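Local coordinates for protein thioesterase (PDB 3QMW) that probably hydrolyses thioesters as an alpha/beta-hydrolase-fold thioesterase of the prodiginine biosynthetic pathway in Streptomyces coelicolor, at residues D[140-146]-D[185-191]; D[147-153]-D[178-182]. All blocks are in the same frame, centred on the assembly; numbering follows the deposited sequence.

How the contacts relate
Both contacts tie the connection that follows strand 129-132 to helix 178-189. Contact 2 takes the N-terminal part of this helix and the start of helix 150-159. Contact 1 takes its C-terminal part and the loop upstream. Their centres lie about 12 Å apart, on the same side of the chain's centre. Contact 1 is a surface contact, where the carboxylate of E189 holds loop nitrogens. Contact 2 is partly buried. There the guanidinium of R182 holds a loop carbonyl and an aspartate, and L153, L178 and L181 pack beside it. The two meet where R182 NH1 lies 2.9 Å from H146 O, a probable hydrogen bond, and where L153 CD1 packs on L185 CD1 at 4.1 Å.

Contact 1 of 2, residues D[140-146]-D[185-191]; sequences YGDRADH and LRACERY
The loop 140-146 runs without regular structure along the last turn of helix 178-189 and the residues that follow it. CA atoms are nearest at G141-E189 (4.2 Å) and H146-L185 (5.6 Å), so the backbones run antiparallel. G141 has phi/psi 149/-34. A CB there would be jammed against the carbonyl oxygen of Y140, which calls for glycine.

E189 (chi1 m, chi2 t) is the main polar partner. E189 OE2 accepts from D145 N at 3.2 Å. E189 OE1 accepts from H146 ND1 at 2.5 Å and, weakly, from H146 N at 3.3 Å. The H146 ring (chi1 p) has OE1 at its edge and R186 CB over one face, a CH-pi contact with CB 4.1 Å from the centroid. H146 CB also packs on L185 CB at 3.7 Å. T147 OG1 bonds to A144 O, and R182 NH1 probably to H146 O. R143 NH2 lies 3.4 Å from D145 OD2, paired by charge alone.

At the other end, one water bridges the backbones. It donates to C188 O at 2.6 Å and accepts weakly from G141 N at 2.9 Å. C188 SG is 5.4 Å from the Y140 ring centroid, an oblique sulfur-aromatic contact. Y140 CB meets Y191 CD2 at 3.9 Å. S134 satisfies Y140 OH and E113 satisfies Y191 OH. D142 OD1 forms a salt bridge with R135, and R186 NE with D77.

Y140 and Y191 also touch L109 of helix 106-120, which follows the probable nucleophile elbow. A helical insertion folded back on its connecting loop fits the lid region of alpha/beta-hydrolase thioesterases.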
loop_
_atom_site.group_PDB
_atom_site.type_symbol
_atom_site.label_atom_id
_atom_site.label_comp_id
_atom_site.label_asym_id
_atom_site.label_seq_id
_atom_site.Cartn_x
_atom_site.Cartn_y
_atom_site.Cartn_z
ATOM N N TYR D 140 12.465 16.275 22.659
ATOM C CA TYR D 140 11.760 17.512 22.269
ATOM C C TYR D 140 11.963 18.659 23.277
ATOM O O TYR D 140 11.742 18.476 24.475
ATOM C CB TYR D 140 10.253 17.252 22.074
ATOM C CG TYR D 140 9.842 16.915 20.651
ATOM C CD1 TYR D 140 9.770 17.904 19.669
ATOM C CD2 TYR D 140 9.504 15.611 20.292
ATOM C CE1 TYR D 140 9.384 17.603 18.369
ATOM C CE2 TYR D 140 9.115 15.298 18.996
ATOM C CZ TYR D 140 9.054 16.294 18.038
ATOM O OH TYR D 140 8.661 15.970 16.752
ATOM N N GLY D 141 12.357 19.835 22.775
ATOM C CA GLY D 141 12.543 21.031 23.610
ATOM C C GLY D 141 13.626 22.003 23.142
ATOM O O GLY D 141 13.480 23.218 23.300
ATOM N N ASP D 142 14.705 21.483 22.560
ATOM C CA ASP D 142 15.900 22.295 22.267
ATOM C C ASP D 142 15.732 23.358 21.172
ATOM O O ASP D 142 16.492 24.333 21.136
ATOM C CB ASP D 142 17.118 21.399 21.943
ATOM C CG ASP D 142 17.024 20.720 20.576
ATOM O OD1 ASP D 142 15.901 20.365 20.146
ATOM O OD2 ASP D 142 18.088 20.519 19.943
ATOM N N ARG D 143 14.758 23.172 20.282
ATOM C CA ARG D 143 14.529 24.119 19.186
ATOM C C ARG D 143 13.518 25.168 19.616
ATOM O O ARG D 143 12.602 24.877 20.381
ATOM C CB ARG D 143 14.032 23.394 17.936
ATOM C CG ARG D 143 14.990 22.326 17.404
ATOM C CD ARG D 143 14.299 21.422 16.401
ATOM N NE ARG D 143 13.828 22.181 15.244
ATOM C CZ ARG D 143 14.589 22.575 14.224
ATOM N NH1 ARG D 143 15.886 22.286 14.186
ATOM N NH2 ARG D 143 14.046 23.267 13.228
ATOM N N ALA D 144 13.704 26.389 19.126
ATOM C CA ALA D 144 12.824 27.517 19.451
ATOM C C ALA D 144 12.537 28.310 18.178
ATOM O O ALA D 144 12.868 29.497 18.084
ATOM C CB ALA D 144 13.473 28.407 20.505
ATOM N N ASP D 145 11.928 27.641 17.200
ATOM C CA ASP D 145 11.674 28.244 15.893
ATOM C C ASP D 145 10.324 28.953 15.832
ATOM O O ASP D 145 10.096 29.764 14.939
ATOM C CB ASP D 145 11.794 27.198 14.773
ATOM C CG ASP D 145 13.245 26.851 14.448
ATOM O OD1 ASP D 145 14.084 26.801 15.377
ATOM O OD2 ASP D 145 13.551 26.627 13.260
ATOM N N HIS D 146 9.440 28.663 16.784
ATOM C CA HIS D 146 8.180 29.395 16.886
ATOM C C HIS D 146 8.411 30.851 17.327
ATOM O O HIS D 146 7.534 31.701 17.154
ATOM C CB HIS D 146 7.212 28.688 17.841
ATOM C CG HIS D 146 7.498 28.931 19.291
ATOM N ND1 HIS D 146 8.565 28.353 19.949
ATOM C CD2 HIS D 146 6.849 29.683 20.212
ATOM C CE1 HIS D 146 8.561 28.740 21.211
ATOM N NE2 HIS D 146 7.531 29.547 21.398
ATOM N N LEU D 185 3.890 24.833 16.820
ATOM C CA LEU D 185 5.307 24.635 17.143
ATOM C C LEU D 185 5.633 24.863 18.624
ATOM O O LEU D 185 6.613 24.328 19.143
ATOM C CB LEU D 185 6.210 25.532 16.287
ATOM C CG LEU D 185 6.768 25.000 14.964
ATOM C CD1 LEU D 185 7.661 26.059 14.357
ATOM C CD2 LEU D 185 7.558 23.707 15.149
ATOM N N ARG D 186 4.825 25.668 19.297
ATOM C CA ARG D 186 5.078 25.998 20.691
ATOM C C ARG D 186 4.785 24.809 21.597
ATOM O O ARG D 186 5.467 24.600 22.595
ATOM C CB ARG D 186 4.242 27.207 21.122
ATOM C CG ARG D 186 4.284 27.442 22.619
ATOM C CD ARG D 186 4.112 28.886 23.004
ATOM N NE ARG D 186 3.763 28.973 24.417
ATOM C CZ ARG D 186 4.112 29.957 25.234
ATOM N NH1 ARG D 186 3.721 29.910 26.505
ATOM N NH2 ARG D 186 4.851 30.979 24.797
ATOM N N ALA D 187 3.770 24.027 21.250
ATOM C CA ALA D 187 3.490 22.817 21.999
ATOM C C ALA D 187 4.609 21.779 21.847
ATOM O O ALA D 187 4.657 20.831 22.613
ATOM C CB ALA D 187 2.174 22.235 21.574
ATOM N N CYS D 188 5.503 21.961 20.875
ATOM C CA CYS D 188 6.593 21.009 20.618
ATOM C C CYS D 188 7.922 21.406 21.242
ATOM O O CYS D 188 8.835 20.586 21.334
ATOM C CB CYS D 188 6.818 20.850 19.109
ATOM S SG CYS D 188 5.464 20.062 18.234
ATOM N N GLU D 189 8.042 22.665 21.644
ATOM C CA GLU D 189 9.325 23.205 22.098
ATOM C C GLU D 189 9.301 23.649 23.562
ATOM O O GLU D 189 10.353 23.797 24.186
ATOM C CB GLU D 189 9.723 24.350 21.172
ATOM C CG GLU D 189 9.796 23.916 19.696
ATOM C CD GLU D 189 9.967 25.076 18.722
ATOM O OE1 GLU D 189 9.570 26.212 19.051
ATOM O OE2 GLU D 189 10.506 24.857 17.615
ATOM N N ARG D 190 8.094 23.876 24.079
ATOM C CA ARG D 190 7.831 24.099 25.504
ATOM C C ARG D 190 7.469 22.777 26.174
ATOM O O ARG D 190 7.219 22.724 27.378
ATOM C CB ARG D 190 6.656 25.074 25.695
ATOM C CG ARG D 190 6.775 26.409 24.952
ATOM C CD ARG D 190 7.923 27.273 25.456
ATOM N NE ARG D 190 7.777 27.619 26.870
ATOM C CZ ARG D 190 8.693 28.265 27.592
ATOM N NH1 ARG D 190 9.844 28.660 27.044
ATOM N NH2 ARG D 190 8.457 28.521 28.877
ATOM N N TYR D 191 7.389 21.719 25.375
ATOM C CA TYR D 191 7.198 20.366 25.884
ATOM C C TYR D 191 8.519 19.896 26.449
ATOM O O TYR D 191 9.567 20.091 25.830
ATOM C CB TYR D 191 6.767 19.450 24.735
ATOM C CG TYR D 191 6.572 17.984 25.072
ATOM C CD1 TYR D 191 5.353 17.518 25.560
ATOM C CD2 TYR D 191 7.588 17.056 24.848
ATOM C CE1 TYR D 191 5.163 16.182 25.847
ATOM C CE2 TYR D 191 7.410 15.714 25.130
ATOM C CZ TYR D 191 6.196 15.283 25.630
ATOM O OH TYR D 191 6.025 13.948 25.899
HETATM O O HOH W 1 11.193 20.781 20.245
#

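Contact 2 of 2, residues D[147-153]-D[178-182]; sequences TLSDTAL and LPVLR
R182 reaches from helix 178-189 over the residues that lead into helix 150-159, its guanidinium edge set against the backbone of T147, L148 and S149. CA atoms are nearest at T147-R182 (7.7 Å) and D150-L178 (7.9 Å). With chi1 m and chi2 and chi3 t, the arginine is extended. R182 NH1 donates to L148 O at 2.6 Å; R182 NH2 reaches the same L148 O weakly at 3.2 Å. R182 NH2 also forms a very short salt bridge to D150 OD1 at 2.4 Å. R182 NH1 also probably bonds to H146 O.

S149 is the N-cap of helix 150-159. S149 OG (chi1 p) accepts from A152 N at 3.1 Å. One turn on, L153 (chi1 t, chi2 p) points at the other helix. L153 CD2 lies 3.3 Å from L178 CD2 and 3.6 Å from L181 CD2, the apolar part of the contact.

One guanidinium is thus shared between backbone carbonyls and a carboxylate, so hydrogen bonding and charge together hold this helix start against helix 178-189.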
loop_
_atom_site.group_PDB
_atom_site.type_symbol
_atom_site.label_atom_id
_atom_site.label_comp_id
_atom_site.label_asym_id
_atom_site.label_seq_id
_atom_site.Cartn_x
_atom_site.Cartn_y
_atom_site.Cartn_z
ATOM N N THR D 147 9.590 31.128 17.888
ATOM C CA THR D 147 9.966 32.471 18.316
ATOM C C THR D 147 10.639 33.279 17.212
ATOM O O THR D 147 11.122 34.383 17.465
ATOM C CB THR D 147 10.945 32.418 19.505
ATOM O OG1 THR D 147 12.186 31.839 19.088
ATOM C CG2 THR D 147 10.359 31.600 20.637
ATOM N N LEU D 148 10.688 32.734 16.000
ATOM C CA LEU D 148 11.372 33.397 14.894
ATOM C C LEU D 148 10.467 34.448 14.268
ATOM O O LEU D 148 9.291 34.571 14.613
ATOM C CB LEU D 148 11.797 32.379 13.823
ATOM C CG LEU D 148 13.051 31.520 14.074
ATOM C CD1 LEU D 148 12.945 30.151 13.393
ATOM C CD2 LEU D 148 14.321 32.232 13.610
ATOM N N SER D 149 11.042 35.203 13.340
ATOM C CA SER D 149 10.290 36.096 12.480
ATOM C C SER D 149 9.526 35.265 11.450
ATOM O O SER D 149 9.495 34.044 11.531
ATOM C CB SER D 149 11.256 37.030 11.770
ATOM O OG SER D 149 11.967 36.322 10.770
ATOM N N ASP D 150 8.922 35.923 10.471
ATOM C CA ASP D 150 8.197 35.209 9.427
ATOM C C ASP D 150 9.127 34.770 8.316
ATOM O O ASP D 150 9.096 33.616 7.905
ATOM C CB ASP D 150 7.075 36.072 8.868
ATOM C CG ASP D 150 6.056 36.418 9.912
ATOM O OD1 ASP D 150 6.249 36.005 11.068
ATOM O OD2 ASP D 150 5.064 37.103 9.590
ATOM N N THR D 151 9.958 35.682 7.833
ATOM C CA THR D 151 10.883 35.351 6.748
ATOM C C THR D 151 11.868 34.251 7.165
ATOM O O THR D 151 12.207 33.387 6.358
ATOM C CB THR D 151 11.630 36.599 6.241
ATOM O OG1 THR D 151 11.741 37.551 7.309
ATOM C CG2 THR D 151 10.873 37.240 5.071
ATOM N N ALA D 152 12.303 34.272 8.423
ATOM C CA ALA D 152 13.135 33.188 8.964
ATOM C C ALA D 152 12.356 31.875 9.016
ATOM O O ALA D 152 12.873 30.831 8.622
ATOM C CB ALA D 152 13.647 33.540 10.352
ATOM N N LEU D 153 11.118 31.944 9.504
ATOM C CA LEU D 153 10.266 30.771 9.654
ATOM C C LEU D 153 9.765 30.262 8.308
ATOM O O LEU D 153 9.460 29.082 8.161
ATOM C CB LEU D 153 9.073 31.106 10.547
ATOM C CG LEU D 153 8.126 29.969 10.912
ATOM C CD1 LEU D 153 8.869 28.935 11.731
ATOM C CD2 LEU D 153 6.928 30.511 11.668
ATOM N N LEU D 178 0.165 31.241 9.743
ATOM C CA LEU D 178 1.327 31.512 10.632
ATOM C C LEU D 178 1.037 31.503 12.143
ATOM O O LEU D 178 1.808 30.923 12.908
ATOM C CB LEU D 178 2.012 32.828 10.262
ATOM C CG LEU D 178 3.245 32.674 9.387
ATOM C CD1 LEU D 178 3.655 34.015 8.831
ATOM C CD2 LEU D 178 4.363 32.053 10.197
ATOM N N PRO D 179 -0.046 32.168 12.584
ATOM C CA PRO D 179 -0.469 31.992 13.963
ATOM C C PRO D 179 -0.549 30.532 14.386
ATOM O O PRO D 179 -0.013 30.151 15.426
ATOM C CB PRO D 179 -1.868 32.629 13.987
ATOM C CG PRO D 179 -1.927 33.524 12.795
ATOM C CD PRO D 179 -0.664 33.363 11.996
ATOM N N VAL D 180 -1.206 29.725 13.562
ATOM C CA VAL D 180 -1.536 28.348 13.915
ATOM C C VAL D 180 -0.294 27.489 13.864
ATOM O O VAL D 180 -0.140 26.583 14.673
ATOM C CB VAL D 180 -2.596 27.794 12.993
ATOM C CG1 VAL D 180 -3.215 26.579 13.602
ATOM C CG2 VAL D 180 -3.667 28.850 12.761
ATOM N N LEU D 181 0.603 27.797 12.932
ATOM C CA LEU D 181 1.941 27.219 12.928
ATOM C C LEU D 181 2.641 27.505 14.256
ATOM O O LEU D 181 3.008 26.578 14.979
ATOM C CB LEU D 181 2.767 27.773 11.763
ATOM C CG LEU D 181 4.189 27.213 11.600
ATOM C CD1 LEU D 181 4.184 25.693 11.516
ATOM C CD2 LEU D 181 4.878 27.808 10.371
ATOM N N ARG D 182 2.799 28.791 14.580
ATOM C CA ARG D 182 3.449 29.215 15.834
ATOM C C ARG D 182 2.832 28.539 17.054
ATOM O O ARG D 182 3.546 28.110 17.951
ATOM C CB ARG D 182 3.361 30.736 16.019
ATOM C CG ARG D 182 4.291 31.569 15.136
ATOM C CD ARG D 182 4.152 33.047 15.461
ATOM N NE ARG D 182 4.703 33.918 14.422
ATOM C CZ ARG D 182 6.001 34.165 14.240
ATOM N NH1 ARG D 182 6.928 33.596 15.010
ATOM N NH2 ARG D 182 6.387 34.982 13.269
#